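Local coordinates for protein type II secretion ATPase XpsE (Xanthomonas campestris, PDB 2D27) that belongs to the type II secretion ATPases, bacterial secretion-system proteins, and is represented here by its N-terminal domain, built of several helices and a small mixed sheet, at residues R52-T57 against G135-I140; R105-I110 against L131-L136. All blocks are in the same frame, centred on the assembly; numbering follows the deposited sequence.

Contact 1. Residues R52-T57 against G135-I140; sequences RDHAET and GLRSEI
His54 and Arg137 reach for each other with the same first torsion: each CG stands anti to its own backbone N (chi1 near 180° in both), and a bend at chi3 of Arg137 (-25°) swings the guanidinium round to the imidazole. The two groups lie nearly in one plane, 8° apart, and meet edge to edge. Water 1 sits in that plane between them; it accepts from Arg137 NH1 at 2.7 Å and is hydrogen-bonded to His54 ND1 at 2.5 Å. The direct approach of the imidazole to NH1 is too close to be trusted, so the water is the better evidence for the link. NH1 is held chiefly by a salt bridge to Asp112, so the water shares this nitrogen with the carboxylate.

The apolar half centres on Leu136. Both methyls of its end lie on the Arg52-Ala55 surface of helix 51-62: CD2 presses on Ala55 CB at 3.3 Å, tighter than usual carbon contact, and reaches Arg52 CA at 3.7 Å, while CD1 lies 3.9 Å from Arg52 N. The backbones come close here too, with Ala55 CA 5.5 Å from Leu136 CA. Beyond the leucine, Ser138 OG bonds to Glu51 OE1 of the same helix.

Leu136 is the N-cap residue of helix 137-147, and its O accepts from Ile140 N at 3.3 Å. The arrangement is that of a helix N-terminus, beginning just two residues after a sheet strand, packed against the side of a second helix.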
loop_
_atom_site.group_PDB
_atom_site.type_symbol
_atom_site.label_atom_id
_atom_site.label_comp_id
_atom_site.label_asym_id
_atom_site.label_seq_id
_atom_site.Cartn_x
_atom_site.Cartn_y
_atom_site.Cartn_z
ATOM N N ARG A 52 -13.215 -2.629 -10.422
ATOM C CA ARG A 52 -14.313 -2.700 -9.530
ATOM C C ARG A 52 -14.471 -4.013 -8.862
ATOM O O ARG A 52 -14.818 -4.059 -7.659
ATOM C CB ARG A 52 -15.590 -2.261 -10.190
ATOM C CG ARG A 52 -16.850 -2.760 -9.585
ATOM C CD ARG A 52 -17.582 -3.550 -10.633
ATOM N NE ARG A 52 -18.832 -2.932 -10.549
ATOM C CZ ARG A 52 -19.674 -2.614 -11.470
ATOM N NH1 ARG A 52 -19.612 -3.004 -12.783
ATOM N NH2 ARG A 52 -20.695 -1.926 -10.942
ATOM N N ASP A 53 -14.309 -5.093 -9.583
ATOM C CA ASP A 53 -14.420 -6.400 -8.948
ATOM C C ASP A 53 -13.238 -6.598 -7.927
ATOM O O ASP A 53 -13.403 -7.241 -6.941
ATOM C CB ASP A 53 -14.346 -7.492 -9.968
ATOM C CG ASP A 53 -15.591 -7.607 -10.812
ATOM O OD1 ASP A 53 -16.636 -6.996 -10.458
ATOM O OD2 ASP A 53 -15.587 -8.396 -11.789
ATOM N N HIS A 54 -12.086 -6.074 -8.267
ATOM C CA HIS A 54 -10.885 -6.126 -7.472
ATOM C C HIS A 54 -11.194 -5.372 -6.141
ATOM O O HIS A 54 -10.997 -5.922 -5.021
ATOM C CB HIS A 54 -9.693 -5.489 -8.195
ATOM C CG HIS A 54 -8.445 -5.470 -7.351
ATOM N ND1 HIS A 54 -7.423 -4.579 -7.506
ATOM C CD2 HIS A 54 -8.133 -6.160 -6.244
ATOM C CE1 HIS A 54 -6.524 -4.735 -6.560
ATOM N NE2 HIS A 54 -6.931 -5.684 -5.777
ATOM N N ALA A 55 -11.724 -4.152 -6.305
ATOM C CA ALA A 55 -11.969 -3.222 -5.210
ATOM C C ALA A 55 -12.993 -3.818 -4.297
ATOM O O ALA A 55 -12.733 -3.983 -3.110
ATOM C CB ALA A 55 -12.358 -1.813 -5.661
ATOM N N GLU A 56 -14.101 -4.246 -4.845
ATOM C CA GLU A 56 -15.165 -4.839 -4.069
ATOM C C GLU A 56 -14.780 -6.106 -3.341
ATOM O O GLU A 56 -15.252 -6.355 -2.247
ATOM C CB GLU A 56 -16.454 -5.065 -4.898
ATOM C CG GLU A 56 -16.935 -3.735 -5.563
ATOM C CD GLU A 56 -18.358 -3.689 -6.128
ATOM O OE1 GLU A 56 -18.877 -4.810 -6.441
ATOM O OE2 GLU A 56 -18.926 -2.500 -6.235
ATOM N N THR A 57 -14.018 -6.959 -3.988
ATOM C CA THR A 57 -13.721 -8.201 -3.425
ATOM C C THR A 57 -12.668 -8.052 -2.260
ATOM O O THR A 57 -12.762 -8.798 -1.322
ATOM C CB THR A 57 -13.218 -9.197 -4.486
ATOM O OG1 THR A 57 -14.166 -9.306 -5.601
ATOM C CG2 THR A 57 -13.229 -10.554 -3.909
ATOM N N GLY A 135 -10.418 1.979 -2.407
ATOM C CA GLY A 135 -10.998 2.528 -3.635
ATOM C C GLY A 135 -10.465 1.923 -4.935
ATOM O O GLY A 135 -9.458 1.152 -4.962
ATOM N N LEU A 136 -11.194 2.202 -6.017
ATOM C CA LEU A 136 -10.781 1.741 -7.336
ATOM C C LEU A 136 -9.531 2.383 -7.582
ATOM O O LEU A 136 -9.355 3.517 -7.193
ATOM C CB LEU A 136 -11.695 2.191 -8.461
ATOM C CG LEU A 136 -13.065 1.589 -8.659
ATOM C CD1 LEU A 136 -13.362 1.255 -10.167
ATOM C CD2 LEU A 136 -13.409 0.470 -7.822
ATOM N N ARG A 137 -8.613 1.644 -8.190
ATOM C CA ARG A 137 -7.259 2.139 -8.403
ATOM C C ARG A 137 -7.214 3.465 -9.155
ATOM O O ARG A 137 -6.410 4.368 -8.810
ATOM C CB ARG A 137 -6.493 1.051 -9.150
ATOM C CG ARG A 137 -5.101 1.348 -9.566
ATOM C CD ARG A 137 -4.282 0.169 -10.097
ATOM N NE ARG A 137 -4.807 -1.090 -9.541
ATOM C CZ ARG A 137 -4.290 -1.811 -8.515
ATOM N NH1 ARG A 137 -4.975 -2.863 -8.078
ATOM N NH2 ARG A 137 -3.093 -1.552 -8.011
ATOM N N SER A 138 -8.071 3.581 -10.192
ATOM C CA SER A 138 -8.056 4.783 -11.084
ATOM C C SER A 138 -8.578 6.018 -10.369
ATOM O O SER A 138 -8.027 7.100 -10.537
ATOM C CB SER A 138 -8.854 4.563 -12.422
ATOM O OG SER A 138 -10.206 4.087 -12.201
ATOM N N GLU A 139 -9.615 5.832 -9.549
ATOM C CA GLU A 139 -10.115 6.903 -8.672
ATOM C C GLU A 139 -9.089 7.459 -7.715
ATOM O O GLU A 139 -9.061 8.664 -7.481
ATOM C CB GLU A 139 -11.327 6.445 -7.884
ATOM C CG GLU A 139 -12.532 6.171 -8.771
ATOM C CD GLU A 139 -13.756 5.814 -7.978
ATOM O OE1 GLU A 139 -13.836 6.195 -6.816
ATOM O OE2 GLU A 139 -14.632 5.111 -8.495
ATOM N N ILE A 140 -8.243 6.581 -7.177
ATOM C CA ILE A 140 -7.179 6.969 -6.272
ATOM C C ILE A 140 -6.157 7.680 -7.061
ATOM O O ILE A 140 -5.639 8.661 -6.608
ATOM C CB ILE A 140 -6.576 5.766 -5.545
ATOM C CG1 ILE A 140 -7.539 5.296 -4.500
ATOM C CG2 ILE A 140 -5.266 6.096 -4.833
ATOM C CD1 ILE A 140 -7.261 3.967 -3.967
HETATM O O HOH W 1 -7.309 -2.819 -9.344
#

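Contact 2. Residues R105-I110 against L131-L136; sequences RLDLWI and LLHVGL
Leu108 and Leu132 pair in parallel register, as do Asp107 with Leu131, Trp109 with His133 and Ile110 with Val134; with helix 116-126 connecting the strands, this is a beta-alpha-beta crossover. The strand axes run 4.6 Å apart at closest approach and 29° from exact alignment. The backbone ladder includes Leu108 N to Leu131 O and His133 N to Leu108 O, and is lengthened past the strand end by Gly135 N to Ile110 O, a longer bond of 3.2 Å.

Packing is tight round His133 O, which lies 3.1 Å from Trp109 CA and 3.4 Å from Ile110 CG2. The indole of Trp109 brings NE1 to 3.5 Å from Gly135 CA, where there is no side chain in the way. NE1 gives its hydrogen bond to Val67 O, and helix 137-147 packs against the ring through Ile140 and Leu143. On the other face Leu132 makes ordinary apolar contact with Leu108 and Ile110, toward Ile119 of helix 116-126.

The side chains are looser at the N-terminal end, though the backbone is not: Leu131 N bonds to Leu106 O at 2.8 Å. Exposed Arg105 crosses Leu131 at about a right angle, with Leu131 CD2 over one guanidinium face, 3.9 Å from Arg105 CZ, while Arg105 NH1 bonds to Leu130 O.

Just inside this exposed end lies a buried carboxylate, alongside Leu131. Asp107 OD1 forms a salt bridge with Arg102 and accepts from His133 NE2 at 2.8 Å; the N-H...O angle is 176°, and OD1 lies in the imidazole plane, yet the donor stands well above the carboxylate plane.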
loop_
_atom_site.group_PDB
_atom_site.type_symbol
_atom_site.label_atom_id
_atom_site.label_comp_id
_atom_site.label_asym_id
_atom_site.label_seq_id
_atom_site.Cartn_x
_atom_site.Cartn_y
_atom_site.Cartn_z
ATOM N N ARG A 105 -5.997 8.884 14.253
ATOM C CA ARG A 105 -5.826 8.007 13.069
ATOM C C ARG A 105 -5.827 8.641 11.685
ATOM O O ARG A 105 -6.764 9.331 11.283
ATOM C CB ARG A 105 -6.975 6.986 12.984
ATOM C CG ARG A 105 -7.029 5.978 14.020
ATOM C CD ARG A 105 -6.705 4.588 13.534
ATOM N NE ARG A 105 -7.592 3.670 14.219
ATOM C CZ ARG A 105 -7.642 2.356 14.045
ATOM N NH1 ARG A 105 -6.852 1.706 13.197
ATOM N NH2 ARG A 105 -8.499 1.695 14.781
ATOM N N LEU A 106 -4.848 8.241 10.905
ATOM C CA LEU A 106 -4.800 8.549 9.492
ATOM C C LEU A 106 -5.700 7.637 8.614
ATOM O O LEU A 106 -5.463 6.437 8.509
ATOM C CB LEU A 106 -3.364 8.425 9.066
ATOM C CG LEU A 106 -3.075 8.992 7.713
ATOM C CD1 LEU A 106 -3.374 10.535 7.693
ATOM C CD2 LEU A 106 -1.678 8.655 7.366
ATOM N N ASP A 107 -6.742 8.212 8.022
ATOM C CA ASP A 107 -7.489 7.587 6.913
ATOM C C ASP A 107 -6.693 7.421 5.630
ATOM O O ASP A 107 -6.246 8.423 5.042
ATOM C CB ASP A 107 -8.724 8.360 6.579
ATOM C CG ASP A 107 -9.654 8.450 7.763
ATOM O OD1 ASP A 107 -10.068 7.380 8.313
ATOM O OD2 ASP A 107 -9.985 9.554 8.216
ATOM N N LEU A 108 -6.510 6.153 5.211
ATOM C CA LEU A 108 -5.720 5.858 4.007
ATOM C C LEU A 108 -6.652 5.217 3.011
ATOM O O LEU A 108 -7.297 4.199 3.316
ATOM C CB LEU A 108 -4.584 4.880 4.305
ATOM C CG LEU A 108 -3.553 4.709 3.250
ATOM C CD1 LEU A 108 -2.722 6.032 3.033
ATOM C CD2 LEU A 108 -2.670 3.533 3.575
ATOM N N TRP A 109 -6.717 5.824 1.830
ATOM C CA TRP A 109 -7.507 5.305 0.693
ATOM C C TRP A 109 -6.547 4.452 -0.131
ATOM O O TRP A 109 -5.493 4.937 -0.539
ATOM C CB TRP A 109 -7.986 6.479 -0.169
ATOM C CG TRP A 109 -9.235 6.208 -0.972
ATOM C CD1 TRP A 109 -10.182 5.270 -0.748
ATOM C CD2 TRP A 109 -9.658 6.947 -2.125
ATOM N NE1 TRP A 109 -11.181 5.384 -1.688
ATOM C CE2 TRP A 109 -10.835 6.369 -2.583
ATOM C CE3 TRP A 109 -9.104 8.016 -2.853
ATOM C CZ2 TRP A 109 -11.529 6.859 -3.712
ATOM C CZ3 TRP A 109 -9.755 8.468 -4.000
ATOM C CH2 TRP A 109 -10.961 7.906 -4.395
ATOM N N ILE A 110 -6.870 3.198 -0.358
ATOM C CA ILE A 110 -5.823 2.296 -0.858
ATOM C C ILE A 110 -6.461 1.335 -1.867
ATOM O O ILE A 110 -7.551 0.823 -1.626
ATOM C CB ILE A 110 -5.165 1.519 0.382
ATOM C CG1 ILE A 110 -4.187 0.444 -0.061
ATOM C CG2 ILE A 110 -6.277 0.849 1.274
ATOM C CD1 ILE A 110 -3.208 0.042 1.003
ATOM N N LEU A 131 -6.388 3.969 9.415
ATOM C CA LEU A 131 -7.678 3.421 9.137
ATOM C C LEU A 131 -7.782 3.252 7.584
ATOM O O LEU A 131 -7.570 4.177 6.853
ATOM C CB LEU A 131 -8.747 4.345 9.621
ATOM C CG LEU A 131 -9.729 4.015 10.738
ATOM C CD1 LEU A 131 -10.992 4.871 10.473
ATOM C CD2 LEU A 131 -10.109 2.548 11.026
ATOM N N LEU A 132 -8.127 2.066 7.120
ATOM C CA LEU A 132 -8.001 1.709 5.681
ATOM C C LEU A 132 -9.329 1.851 4.982
ATOM O O LEU A 132 -10.362 1.406 5.477
ATOM C CB LEU A 132 -7.546 0.281 5.557
ATOM C CG LEU A 132 -6.056 -0.050 5.372
ATOM C CD1 LEU A 132 -5.021 0.874 5.771
ATOM C CD2 LEU A 132 -5.736 -1.426 5.800
ATOM N N HIS A 133 -9.318 2.558 3.871
ATOM C CA HIS A 133 -10.534 2.617 3.015
ATOM C C HIS A 133 -10.124 2.175 1.593
ATOM O O HIS A 133 -9.118 2.630 1.059
ATOM C CB HIS A 133 -11.186 4.008 3.038
ATOM C CG HIS A 133 -11.281 4.622 4.425
ATOM N ND1 HIS A 133 -12.280 4.312 5.314
ATOM C CD2 HIS A 133 -10.529 5.565 5.040
ATOM C CE1 HIS A 133 -12.098 4.967 6.450
ATOM N NE2 HIS A 133 -11.051 5.745 6.305
ATOM N N VAL A 134 -10.838 1.197 1.082
ATOM C CA VAL A 134 -10.613 0.724 -0.280
ATOM C C VAL A 134 -11.192 1.689 -1.368
ATOM O O VAL A 134 -12.321 2.161 -1.239
ATOM C CB VAL A 134 -11.231 -0.676 -0.456
ATOM C CG1 VAL A 134 -10.807 -1.305 -1.777
ATOM C CG2 VAL A 134 -10.764 -1.591 0.744
ATOM N N GLY A 135 -10.418 1.979 -2.407
ATOM C CA GLY A 135 -10.998 2.528 -3.635
ATOM C C GLY A 135 -10.465 1.923 -4.935
ATOM O O GLY A 135 -9.458 1.152 -4.962
ATOM N N LEU A 136 -11.194 2.202 -6.017
ATOM C CA LEU A 136 -10.781 1.741 -7.336
ATOM C C LEU A 136 -9.531 2.383 -7.582
ATOM O O LEU A 136 -9.355 3.517 -7.193
ATOM C CB LEU A 136 -11.695 2.191 -8.461
ATOM C CG LEU A 136 -13.065 1.589 -8.659
ATOM C CD1 LEU A 136 -13.362 1.255 -10.167
ATOM C CD2 LEU A 136 -13.409 0.470 -7.822
#

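How the contacts relate
Gly135 and Leu136 belong to both contacts: the chain leaves the sheet of contact 2 there and enters the helix of contact 1. The two centres are about 12 Å apart, and packing contacts bridge the interval. Ile140 of the helix meets the strand of contact 2 twice, with CD1 3.5 Å from Ile110 C and CG1 3.5 Å from Trp109 CE3. From the other helix, Ala55 O lies 3.6 Å from Val134 CG1. Helix 51-62 therefore touches the end of strand 130-134 as well as the start of helix 137-147, so contact 1 packs helix 51-62 against the junction between strand 130-134, outermost in the sheet, and helix 137-147.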